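Local structure of CT253 (Chlamydia trachomatis serovar L2, 6UXC) at residues P25-R29 and A97-L101; E48-R52 and F174-V178; V70-F74 and L85-L89; S146-Y151 and S163-G167. The protein is of unknown function but is a predicted lipoprotein, probably made with a signal peptide and tethered to a membrane by a lipid. The contacts are given in a common frame with arbitrary orientation. Numbering follows the deposited sequence.

Contact 1: residues P25-R29 and A97-L101; sequences PVFYR and AAEIL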
loop_
_atom_site.group_PDB
_atom_site.type_symbol
_atom_site.label_atom_id
_atom_site.label_comp_id
_atom_site.label_asym_id
_atom_site.label_seq_id
_atom_site.Cartn_x
_atom_site.Cartn_y
_atom_site.Cartn_z
ATOM N N PRO A 25 6.780 4.456 0.910
ATOM C CA PRO A 25 6.080 4.801 -0.329
ATOM C C PRO A 25 5.750 3.541 -1.108
ATOM O O PRO A 25 6.562 2.620 -1.228
ATOM C CB PRO A 25 7.091 5.671 -1.078
ATOM C CG PRO A 25 7.968 6.245 0.008
ATOM C CD PRO A 25 8.073 5.169 1.042
ATOM N N VAL A 26 4.549 3.527 -1.682
ATOM C CA VAL A 26 4.139 2.378 -2.463
ATOM C C VAL A 26 5.046 2.213 -3.685
ATOM O O VAL A 26 5.365 3.164 -4.417
ATOM C CB VAL A 26 2.653 2.520 -2.836
ATOM C CG1 VAL A 26 2.246 1.464 -3.916
ATOM C CG2 VAL A 26 1.782 2.419 -1.566
ATOM N N PHE A 27 5.453 0.976 -3.910
ATOM C CA PHE A 27 6.364 0.594 -4.977
ATOM C C PHE A 27 5.554 0.165 -6.197
ATOM O O PHE A 27 4.575 -0.575 -6.061
ATOM C CB PHE A 27 7.240 -0.551 -4.472
ATOM C CG PHE A 27 8.423 -0.879 -5.313
ATOM C CD1 PHE A 27 9.401 0.069 -5.564
ATOM C CD2 PHE A 27 8.607 -2.168 -5.795
ATOM C CE1 PHE A 27 10.538 -0.262 -6.317
ATOM C CE2 PHE A 27 9.738 -2.516 -6.533
ATOM C CZ PHE A 27 10.696 -1.551 -6.793
ATOM N N TYR A 28 5.944 0.637 -7.380
ATOM C CA TYR A 28 5.214 0.290 -8.603
ATOM C C TYR A 28 6.180 0.321 -9.782
ATOM O O TYR A 28 6.639 1.398 -10.181
ATOM C CB TYR A 28 4.049 1.267 -8.814
ATOM C CG TYR A 28 3.116 0.992 -9.964
ATOM C CD1 TYR A 28 2.950 -0.272 -10.479
ATOM C CD2 TYR A 28 2.389 2.025 -10.526
ATOM C CE1 TYR A 28 2.090 -0.513 -11.552
ATOM C CE2 TYR A 28 1.534 1.801 -11.576
ATOM C CZ TYR A 28 1.373 0.543 -12.078
ATOM O OH TYR A 28 0.513 0.368 -13.137
ATOM N N ARG A 29 6.501 -0.852 -10.325
ATOM C CA ARG A 29 7.376 -0.970 -11.482
ATOM C C ARG A 29 6.534 -0.999 -12.749
ATOM O O ARG A 29 5.655 -1.854 -12.899
ATOM C CB ARG A 29 8.226 -2.237 -11.379
ATOM C CG ARG A 29 9.168 -2.238 -10.230
ATOM C CD ARG A 29 9.824 -3.611 -10.086
ATOM N NE ARG A 29 8.879 -4.602 -9.560
ATOM C CZ ARG A 29 8.541 -5.749 -10.161
ATOM N NH1 ARG A 29 9.040 -6.099 -11.339
ATOM N NH2 ARG A 29 7.665 -6.556 -9.549
ATOM N N ALA A 97 5.288 -2.474 3.608
ATOM C CA ALA A 97 5.859 -2.370 2.268
ATOM C C ALA A 97 4.845 -2.939 1.282
ATOM O O ALA A 97 4.735 -4.156 1.124
ATOM C CB ALA A 97 7.197 -3.121 2.193
ATOM N N ALA A 98 4.111 -2.053 0.613
ATOM C CA ALA A 98 3.085 -2.458 -0.344
ATOM C C ALA A 98 3.551 -2.130 -1.754
ATOM O O ALA A 98 3.977 -0.997 -2.027
ATOM C CB ALA A 98 1.765 -1.755 -0.050
ATOM N N GLU A 99 3.468 -3.116 -2.646
ATOM C CA GLU A 99 3.840 -2.975 -4.044
ATOM C C GLU A 99 2.631 -3.216 -4.937
ATOM O O GLU A 99 1.979 -4.257 -4.829
ATOM C CB GLU A 99 4.919 -3.997 -4.438
ATOM C CG GLU A 99 5.316 -3.907 -5.895
ATOM C CD GLU A 99 6.448 -4.831 -6.298
ATOM O OE1 GLU A 99 6.965 -5.603 -5.454
ATOM O OE2 GLU A 99 6.828 -4.769 -7.485
ATOM N N ILE A 100 2.338 -2.258 -5.810
ATOM C CA ILE A 100 1.350 -2.483 -6.858
ATOM C C ILE A 100 1.973 -3.396 -7.896
ATOM O O ILE A 100 2.954 -3.021 -8.550
ATOM C CB ILE A 100 0.909 -1.171 -7.505
ATOM C CG1 ILE A 100 0.232 -0.227 -6.506
ATOM C CG2 ILE A 100 -0.078 -1.446 -8.665
ATOM C CD1 ILE A 100 0.058 1.184 -7.087
ATOM N N LEU A 101 1.398 -4.578 -8.073
ATOM C CA LEU A 101 1.942 -5.461 -9.097
ATOM C C LEU A 101 1.387 -5.111 -10.478
ATOM O O LEU A 101 2.114 -5.168 -11.489
ATOM C CB LEU A 101 1.652 -6.921 -8.737
ATOM C CG LEU A 101 2.207 -7.428 -7.404
ATOM C CD1 LEU A 101 1.788 -8.881 -7.197
ATOM C CD2 LEU A 101 3.719 -7.300 -7.333
HETATM O O HOH W 1 5.462 -3.448 -9.451
#
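Two parallel strands of the mixed sheet meet here, strand 19-28 near its end and strand 94-105 in its middle, the latter flanked on its other edge by antiparallel strand 113-124. Strand 19-28, helix 41-55 and strand 59-61 form a beta-alpha-beta unit, extended here by strand 94-105. The backbone pairing is short: Phe27 N donates to Ala98 O (3.1 Å) and Ile100 N to Phe27 O (2.8 Å), so Phe27 straddles Glu99 with the two CA atoms 4.5 Å apart. CA-H...O contacts accompany these bonds, from Val26 CA to Ala98 O (3.4 Å) and from Glu99 CA to Phe27 O (3.2 Å).

Apolar packing occupies the face carrying Tyr28 and Ile100. Ile100 CG2 lies over the Tyr28 ring in a CH-pi contact, 4.0 Å from its centroid, and Val26 CG1 approaches Ile100 CG1 at 3.7 Å. Phe45 of helix 41-55 covers Val26 and Ile100.

The face of Phe27 and Glu99 is polar as well as aromatic: Phe75 stacks on Phe27, whose ring edge meets the Glu99 carboxylate, CD2 to CD 3.5 Å. The extended Glu99 forms a salt bridge with Arg29, whose NE and NH2 both donate to OE2 at 2.9 Å. Past the pairing one water joins the two segments, accepting from Arg29 N (2.9 Å) and donating to Glu99 OE2 and Ile100 O, each at 2.7 Å.

Contact 2: residues E48-R52 and F174-V178; sequences EISRR and FREIV
Both segments are regular alpha-helix, 48-52 within helix 41-55 and 174-178 within helix 165-184. Their local axes approach to 9.8 Å and cross at -52°, the N-to-C directions running broadly alike. The closest backbone pairs are Ile49 with Phe174 (CA-CA 6.1 Å) and Arg52 with Val178 (6.8 Å), an i, i+3 spacing on one helix against i, i+4 on the other.

Phe174 (chi1 m, chi2 -35°) reaches across to the first helix. Glu48 CB lies over its ring face in a CH-pi contact, 3.7 Å from the centroid, and Ile49 CG1 is 4.1 Å from Phe174 CD1. Arg52, extended from an m chi1, turns its guanidinium back along its own helix: NH1 donates to Glu48 O (3.1 Å) and forms a salt bridge with Glu48 OE1 (2.8 Å), while Phe174 CD2 sits over the guanidinium face, 3.7 Å from NH1. Further along, Val178 CG2 (chi1 t) packs 3.6 Å from Arg52 CB, and the CD1 atoms of Ile49 and Ile177 are 4.1 Å apart.

This is helix-helix packing on one face of a beta sheet: Ile49 rests on Met23 and Val26 of strand 19-28, and Ile177 on Val118 and Val120 of strand 113-124 and Leu138 of strand 131-143.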
loop_
_atom_site.group_PDB
_atom_site.type_symbol
_atom_site.label_atom_id
_atom_site.label_comp_id
_atom_site.label_asym_id
_atom_site.label_seq_id
_atom_site.Cartn_x
_atom_site.Cartn_y
_atom_site.Cartn_z
ATOM N N GLU A 48 -3.691 6.940 0.331
ATOM C CA GLU A 48 -4.901 6.304 0.827
ATOM C C GLU A 48 -4.581 5.238 1.871
ATOM O O GLU A 48 -5.318 5.090 2.853
ATOM C CB GLU A 48 -5.693 5.712 -0.342
ATOM C CG GLU A 48 -6.322 6.765 -1.273
ATOM C CD GLU A 48 -7.433 7.573 -0.603
ATOM O OE1 GLU A 48 -8.069 7.061 0.352
ATOM O OE2 GLU A 48 -7.681 8.719 -1.026
ATOM N N ILE A 49 -3.490 4.500 1.685
ATOM C CA ILE A 49 -3.096 3.543 2.713
ATOM C C ILE A 49 -2.585 4.282 3.934
ATOM O O ILE A 49 -2.922 3.935 5.070
ATOM C CB ILE A 49 -2.058 2.545 2.170
ATOM C CG1 ILE A 49 -2.692 1.710 1.064
ATOM C CG2 ILE A 49 -1.550 1.671 3.296
ATOM C CD1 ILE A 49 -1.659 1.027 0.160
ATOM N N SER A 50 -1.796 5.328 3.722
ATOM C CA SER A 50 -1.293 6.093 4.861
ATOM C C SER A 50 -2.435 6.688 5.667
ATOM O O SER A 50 -2.432 6.622 6.900
ATOM C CB SER A 50 -0.324 7.184 4.380
ATOM O OG SER A 50 0.090 8.034 5.479
ATOM N N ARG A 51 -3.438 7.266 4.999
ATOM C CA ARG A 51 -4.557 7.833 5.739
ATOM C C ARG A 51 -5.247 6.773 6.599
ATOM O O ARG A 51 -5.699 7.048 7.715
ATOM C CB ARG A 51 -5.574 8.475 4.791
ATOM C CG ARG A 51 -5.159 9.826 4.261
ATOM C CD ARG A 51 -6.181 10.361 3.263
ATOM N NE ARG A 51 -5.784 11.643 2.705
ATOM C CZ ARG A 51 -6.056 12.820 3.261
ATOM N NH1 ARG A 51 -6.718 12.893 4.398
ATOM N NH2 ARG A 51 -5.664 13.932 2.668
ATOM N N ARG A 52 -5.362 5.556 6.082
ATOM C CA ARG A 52 -6.046 4.501 6.824
ATOM C C ARG A 52 -5.204 3.933 7.957
ATOM O O ARG A 52 -5.766 3.494 8.974
ATOM C CB ARG A 52 -6.467 3.404 5.847
ATOM C CG ARG A 52 -7.672 3.811 4.989
ATOM C CD ARG A 52 -7.966 2.773 3.912
ATOM N NE ARG A 52 -9.197 3.083 3.183
ATOM C CZ ARG A 52 -9.287 3.989 2.214
ATOM N NH1 ARG A 52 -8.215 4.695 1.845
ATOM N NH2 ARG A 52 -10.455 4.200 1.618
ATOM N N PHE A 174 -7.956 -1.034 -0.576
ATOM C CA PHE A 174 -7.288 -0.325 0.513
ATOM C C PHE A 174 -7.797 -0.834 1.856
ATOM O O PHE A 174 -7.018 -1.017 2.796
ATOM C CB PHE A 174 -7.525 1.181 0.440
ATOM C CG PHE A 174 -7.033 1.829 -0.814
ATOM C CD1 PHE A 174 -5.897 1.403 -1.450
ATOM C CD2 PHE A 174 -7.715 2.910 -1.337
ATOM C CE1 PHE A 174 -5.456 2.020 -2.607
ATOM C CE2 PHE A 174 -7.262 3.539 -2.494
ATOM C CZ PHE A 174 -6.146 3.090 -3.114
ATOM N N ARG A 175 -9.107 -1.065 1.955
ATOM C CA ARG A 175 -9.669 -1.583 3.197
ATOM C C ARG A 175 -9.067 -2.935 3.551
ATOM O O ARG A 175 -8.698 -3.166 4.709
ATOM C CB ARG A 175 -11.179 -1.708 3.074
ATOM C CG ARG A 175 -11.932 -0.407 3.074
ATOM C CD ARG A 175 -13.385 -0.732 2.832
ATOM N NE ARG A 175 -14.231 0.443 2.699
ATOM C CZ ARG A 175 -15.247 0.536 1.847
ATOM N NH1 ARG A 175 -15.533 -0.466 1.021
ATOM N NH2 ARG A 175 -15.970 1.644 1.806
ATOM N N GLU A 176 -8.905 -3.815 2.558
ATOM C CA GLU A 176 -8.361 -5.143 2.828
ATOM C C GLU A 176 -6.892 -5.069 3.208
ATOM O O GLU A 176 -6.431 -5.814 4.085
ATOM C CB GLU A 176 -8.523 -6.081 1.627
ATOM C CG GLU A 176 -8.084 -7.525 1.969
ATOM C CD GLU A 176 -8.386 -8.573 0.882
ATOM O OE1 GLU A 176 -8.832 -9.685 1.243
ATOM O OE2 GLU A 176 -8.158 -8.317 -0.306
ATOM N N ILE A 177 -6.135 -4.199 2.541
ATOM C CA ILE A 177 -4.715 -4.078 2.842
ATOM C C ILE A 177 -4.536 -3.713 4.311
ATOM O O ILE A 177 -3.748 -4.329 5.039
ATOM C CB ILE A 177 -4.058 -3.041 1.918
ATOM C CG1 ILE A 177 -3.924 -3.582 0.485
ATOM C CG2 ILE A 177 -2.722 -2.644 2.472
ATOM C CD1 ILE A 177 -3.615 -2.490 -0.531
ATOM N N VAL A 178 -5.270 -2.701 4.767
ATOM C CA VAL A 178 -5.063 -2.238 6.132
ATOM C C VAL A 178 -5.602 -3.249 7.133
ATOM O O VAL A 178 -4.997 -3.441 8.193
ATOM C CB VAL A 178 -5.674 -0.846 6.323
ATOM C CG1 VAL A 178 -5.662 -0.457 7.785
ATOM C CG2 VAL A 178 -4.889 0.178 5.522
#

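Contact 3: residues V70-F74 and L85-L89; sequences VAAQF and LATQL
This is a local packing contact within the connection from helix 68-72 to strand 94-105, where the C-terminal part of the short helix meets a 3-10 turn after an excursion of ten residues with neither helix nor strand. Residues 70-72 are helical, and Phe74 N still bonds to Ala71 O (3.1 Å). The facing segment makes its 3-10 turn at 87-89, with Leu89 N bonded to Ala86 O (3.0 Å). The nearest CA atoms are those of Val70 and Leu85, 6.5 Å apart.

Val70 (chi1 t) points into the turn, its CG1 3.6 Å from Leu85 O and 4.2 Å from Leu89 CD1, its CG2 3.6 Å from Gln88 OE1 and 4.3 Å from Leu85 CD2. Gln88 OE1 itself accepts from Ser67 N. Phe74 (chi1 m, chi2 90°) brings CE1 to 3.4 Å from Leu89 CD1 and sets Ala86 CB at the edge of its ring, 4.5 Å from CZ. Beneath, Leu89 and Phe74 both rest on Leu24 of strand 19-28, and Phe123 meets Phe74 edge-to-face.

Gln73 takes a p chi1 and a t chi2, which bring its amide back to Val70 O of its own segment: NE2 donates to Leu85 O (2.8 Å) and to Val70 O (2.9 Å). One side-chain amide thus joins a carbonyl from each segment, satisfying two backbone acceptors beside an otherwise largely apolar interface.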
loop_
_atom_site.group_PDB
_atom_site.type_symbol
_atom_site.label_atom_id
_atom_site.label_comp_id
_atom_site.label_asym_id
_atom_site.label_seq_id
_atom_site.Cartn_x
_atom_site.Cartn_y
_atom_site.Cartn_z
ATOM N N VAL A 70 17.040 2.696 1.029
ATOM C CA VAL A 70 16.627 2.041 2.256
ATOM C C VAL A 70 15.198 1.529 2.126
ATOM O O VAL A 70 14.876 0.447 2.606
ATOM C CB VAL A 70 16.787 2.993 3.451
ATOM C CG1 VAL A 70 16.013 2.503 4.682
ATOM C CG2 VAL A 70 18.278 3.151 3.788
ATOM N N ALA A 71 14.312 2.310 1.517
ATOM C CA ALA A 71 12.965 1.799 1.292
ATOM C C ALA A 71 12.981 0.654 0.286
ATOM O O ALA A 71 12.278 -0.358 0.449
ATOM C CB ALA A 71 12.054 2.921 0.801
ATOM N N ALA A 72 13.784 0.797 -0.768
ATOM C CA ALA A 72 13.711 -0.162 -1.862
ATOM C C ALA A 72 14.061 -1.562 -1.404
ATOM O O ALA A 72 13.532 -2.552 -1.943
ATOM C CB ALA A 72 14.642 0.285 -2.989
ATOM N N GLN A 73 14.970 -1.688 -0.438
ATOM C CA GLN A 73 15.430 -3.017 -0.071
ATOM C C GLN A 73 14.286 -3.899 0.418
ATOM O O GLN A 73 14.358 -5.124 0.294
ATOM C CB GLN A 73 16.552 -2.908 0.969
ATOM C CG GLN A 73 16.146 -2.399 2.237
ATOM C CD GLN A 73 17.332 -1.936 3.082
ATOM O OE1 GLN A 73 18.456 -2.423 2.975
ATOM N NE2 GLN A 73 17.059 -1.005 3.938
ATOM N N PHE A 74 13.220 -3.300 0.968
ATOM C CA PHE A 74 12.100 -4.091 1.476
ATOM C C PHE A 74 11.235 -4.673 0.370
ATOM O O PHE A 74 10.386 -5.528 0.657
ATOM C CB PHE A 74 11.239 -3.233 2.417
ATOM C CG PHE A 74 11.940 -2.867 3.692
ATOM C CD1 PHE A 74 12.693 -1.710 3.777
ATOM C CD2 PHE A 74 11.844 -3.697 4.801
ATOM C CE1 PHE A 74 13.348 -1.387 4.975
ATOM C CE2 PHE A 74 12.496 -3.383 5.965
ATOM C CZ PHE A 74 13.247 -2.219 6.043
ATOM N N LEU A 85 20.927 -1.219 8.104
ATOM C CA LEU A 85 20.199 -0.691 6.948
ATOM C C LEU A 85 18.711 -0.435 7.233
ATOM O O LEU A 85 18.017 0.044 6.337
ATOM C CB LEU A 85 20.346 -1.646 5.771
ATOM C CG LEU A 85 21.513 -1.291 4.852
ATOM C CD1 LEU A 85 21.857 -2.467 3.938
ATOM C CD2 LEU A 85 21.156 -0.007 4.046
ATOM N N ALA A 86 18.230 -0.697 8.454
ATOM C CA ALA A 86 16.848 -0.425 8.817
ATOM C C ALA A 86 16.689 0.717 9.813
ATOM O O ALA A 86 15.552 1.104 10.099
ATOM C CB ALA A 86 16.166 -1.686 9.376
ATOM N N THR A 87 17.792 1.298 10.321
ATOM C CA THR A 87 17.679 2.274 11.410
ATOM C C THR A 87 16.912 3.526 11.007
ATOM O O THR A 87 16.339 4.199 11.868
ATOM C CB THR A 87 19.062 2.670 11.899
ATOM O OG1 THR A 87 19.806 3.258 10.825
ATOM C CG2 THR A 87 19.789 1.445 12.448
ATOM N N GLN A 88 16.885 3.853 9.715
ATOM C CA GLN A 88 16.137 5.031 9.272
ATOM C C GLN A 88 14.635 4.890 9.461
ATOM O O GLN A 88 13.916 5.898 9.401
ATOM C CB GLN A 88 16.432 5.316 7.805
ATOM C CG GLN A 88 17.801 5.904 7.564
ATOM C CD GLN A 88 18.107 6.085 6.100
ATOM O OE1 GLN A 88 17.201 6.207 5.263
ATOM N NE2 GLN A 88 19.384 6.069 5.772
ATOM N N LEU A 89 14.150 3.685 9.740
ATOM C CA LEU A 89 12.730 3.477 9.997
ATOM C C LEU A 89 12.404 3.383 11.474
ATOM O O LEU A 89 11.228 3.363 11.845
ATOM C CB LEU A 89 12.269 2.231 9.268
ATOM C CG LEU A 89 12.429 2.531 7.763
ATOM C CD1 LEU A 89 12.744 1.327 6.983
ATOM C CD2 LEU A 89 11.217 3.289 7.206
#

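Contact 4: residues S146-Y151 and S163-G167; sequences SGSNDY and STPMG
A tyrosine hydroxyl bonds to the backbone in the first turn of a helix: Met166 N donates to Tyr151 OH at 3.0 Å, while Tyr151 OH donates to Asn149 OD1 at 2.7 Å. The segment 146-151 is an irregular loop, and 163-167 leads into helix 165-184. Thr164 (phi/psi -84/163°, chi1 p) is the N-cap, its OG1 accepting from Gly167 N (3.1 Å) and also bonded to Phe161 O. The segments run 73° apart and come closest at Gly147 and Thr164, CA-CA 4.7 Å.

Gly147 is fully extended (-173/-169°); a CB there would clash with Ser163 O. In the ensuing ST turn, Ser148 OG (chi1 t) accepts from Asp150 N at 3.0 Å, and Asp150 centres an inverse gamma turn. Pro165, first residue of the helix, fits against the loop, with CD 3.0 Å from Ser148 O and CG 3.3 Å from Asn149 OD1 and 3.5 Å from Gly147 N. Tyr151 (chi1 m, chi2 -66°) lies beside Met166 (chi1 t, chi2 t, chi3 m), whose CE sits over the ring face, 3.8 Å from the centroid, with SD at 4.8 Å in a Met-aromatic contact. A water accepts from Ser148 N (2.9 Å) and donates weakly to Ser163 O (3.3 Å).

Two first-turn amides are thus bound by side-chain oxygens, Gly167 N by Thr164 OG1 and Met166 N by Tyr151 OH, whereas Ser148 O is buried against Pro165 without a polar partner.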
loop_
_atom_site.group_PDB
_atom_site.type_symbol
_atom_site.label_atom_id
_atom_site.label_comp_id
_atom_site.label_asym_id
_atom_site.label_seq_id
_atom_site.Cartn_x
_atom_site.Cartn_y
_atom_site.Cartn_z
ATOM N N SER A 146 -20.072 -0.596 -14.003
ATOM C CA SER A 146 -20.618 -0.189 -12.709
ATOM C C SER A 146 -20.716 1.323 -12.538
ATOM O O SER A 146 -21.388 1.791 -11.621
ATOM C CB SER A 146 -19.737 -0.740 -11.581
ATOM O OG SER A 146 -19.561 -2.138 -11.705
ATOM N N GLY A 147 -20.023 2.098 -13.354
ATOM C CA GLY A 147 -20.059 3.534 -13.184
ATOM C C GLY A 147 -19.338 4.177 -14.344
ATOM O O GLY A 147 -19.014 3.515 -15.329
ATOM N N SER A 148 -19.088 5.476 -14.214
ATOM C CA SER A 148 -18.363 6.193 -15.257
ATOM C C SER A 148 -16.885 5.828 -15.228
ATOM O O SER A 148 -16.288 5.620 -14.163
ATOM C CB SER A 148 -18.520 7.702 -15.080
ATOM O OG SER A 148 -17.643 8.408 -15.955
ATOM N N ASN A 149 -16.280 5.764 -16.415
ATOM C CA ASN A 149 -14.837 5.624 -16.518
ATOM C C ASN A 149 -14.189 6.887 -17.074
ATOM O O ASN A 149 -13.103 6.827 -17.651
ATOM C CB ASN A 149 -14.487 4.397 -17.361
ATOM C CG ASN A 149 -14.978 3.093 -16.726
ATOM O OD1 ASN A 149 -14.483 2.669 -15.677
ATOM N ND2 ASN A 149 -15.941 2.441 -17.375
ATOM N N ASP A 150 -14.846 8.036 -16.907
ATOM C CA ASP A 150 -14.216 9.330 -17.169
ATOM C C ASP A 150 -13.393 9.688 -15.941
ATOM O O ASP A 150 -13.887 10.306 -14.992
ATOM C CB ASP A 150 -15.266 10.392 -17.466
ATOM C CG ASP A 150 -14.656 11.699 -17.954
ATOM O OD1 ASP A 150 -13.482 11.964 -17.603
ATOM O OD2 ASP A 150 -15.368 12.454 -18.659
ATOM N N TYR A 151 -12.128 9.272 -15.952
ATOM C CA TYR A 151 -11.228 9.519 -14.828
ATOM C C TYR A 151 -10.599 10.900 -14.873
ATOM O O TYR A 151 -9.778 11.220 -14.004
ATOM C CB TYR A 151 -10.170 8.415 -14.762
ATOM C CG TYR A 151 -10.867 7.127 -14.454
ATOM C CD1 TYR A 151 -11.493 6.953 -13.213
ATOM C CD2 TYR A 151 -10.976 6.131 -15.397
ATOM C CE1 TYR A 151 -12.192 5.795 -12.919
ATOM C CE2 TYR A 151 -11.671 4.966 -15.116
ATOM C CZ TYR A 151 -12.257 4.798 -13.870
ATOM O OH TYR A 151 -12.981 3.641 -13.617
ATOM N N SER A 163 -17.404 6.388 -6.722
ATOM C CA SER A 163 -18.510 5.783 -7.456
ATOM C C SER A 163 -18.108 5.255 -8.832
ATOM O O SER A 163 -18.940 4.642 -9.516
ATOM C CB SER A 163 -19.645 6.805 -7.619
ATOM O OG SER A 163 -20.067 7.318 -6.362
ATOM N N THR A 164 -16.873 5.483 -9.262
ATOM C CA THR A 164 -16.412 4.932 -10.523
ATOM C C THR A 164 -15.939 3.503 -10.320
ATOM O O THR A 164 -15.684 3.082 -9.190
ATOM C CB THR A 164 -15.261 5.753 -11.084
ATOM O OG1 THR A 164 -14.128 5.607 -10.207
ATOM C CG2 THR A 164 -15.672 7.213 -11.214
ATOM N N PRO A 165 -15.810 2.734 -11.403
ATOM C CA PRO A 165 -15.375 1.348 -11.228
ATOM C C PRO A 165 -14.001 1.269 -10.587
ATOM O O PRO A 165 -13.769 0.440 -9.695
ATOM C CB PRO A 165 -15.406 0.795 -12.663
ATOM C CG PRO A 165 -16.529 1.553 -13.296
ATOM C CD PRO A 165 -16.328 2.960 -12.768
ATOM N N MET A 166 -13.084 2.141 -10.998
ATOM C CA MET A 166 -11.758 2.094 -10.407
ATOM C C MET A 166 -11.815 2.470 -8.931
ATOM O O MET A 166 -11.110 1.881 -8.117
ATOM C CB MET A 166 -10.814 3.036 -11.140
ATOM C CG MET A 166 -9.373 2.901 -10.652
ATOM S SD MET A 166 -8.270 4.144 -11.280
ATOM C CE MET A 166 -8.518 4.033 -13.050
ATOM N N GLY A 167 -12.611 3.484 -8.587
ATOM C CA GLY A 167 -12.638 3.972 -7.216
ATOM C C GLY A 167 -13.277 2.977 -6.267
ATOM O O GLY A 167 -12.813 2.796 -5.138
HETATM O O HOH W 2 -19.865 6.820 -11.757
#

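Overall arrangement
The contacts spread along one sheet with its covering helices. Contact 1 lies within the sheet and touches two others: Val26 CG2 meets Ile49 CD1 of contact 2 at 4.1 Å on the helix-covered face, and Ala97 CB meets Phe74 CB of contact 3 at 4.0 Å. Contacts 2 and 4 share helix 165-184, contact 4 at its start, with centres 19 Å apart and nearest atoms about 6 Å apart. Contacts 3 and 4 lie on opposite sides of the chain's centre, their centres 36 Å apart. The bound sodium ion, at Leu53, His54, Ser56 and Leu59, is about 8 Å from the side chain of Val178 in contact 2.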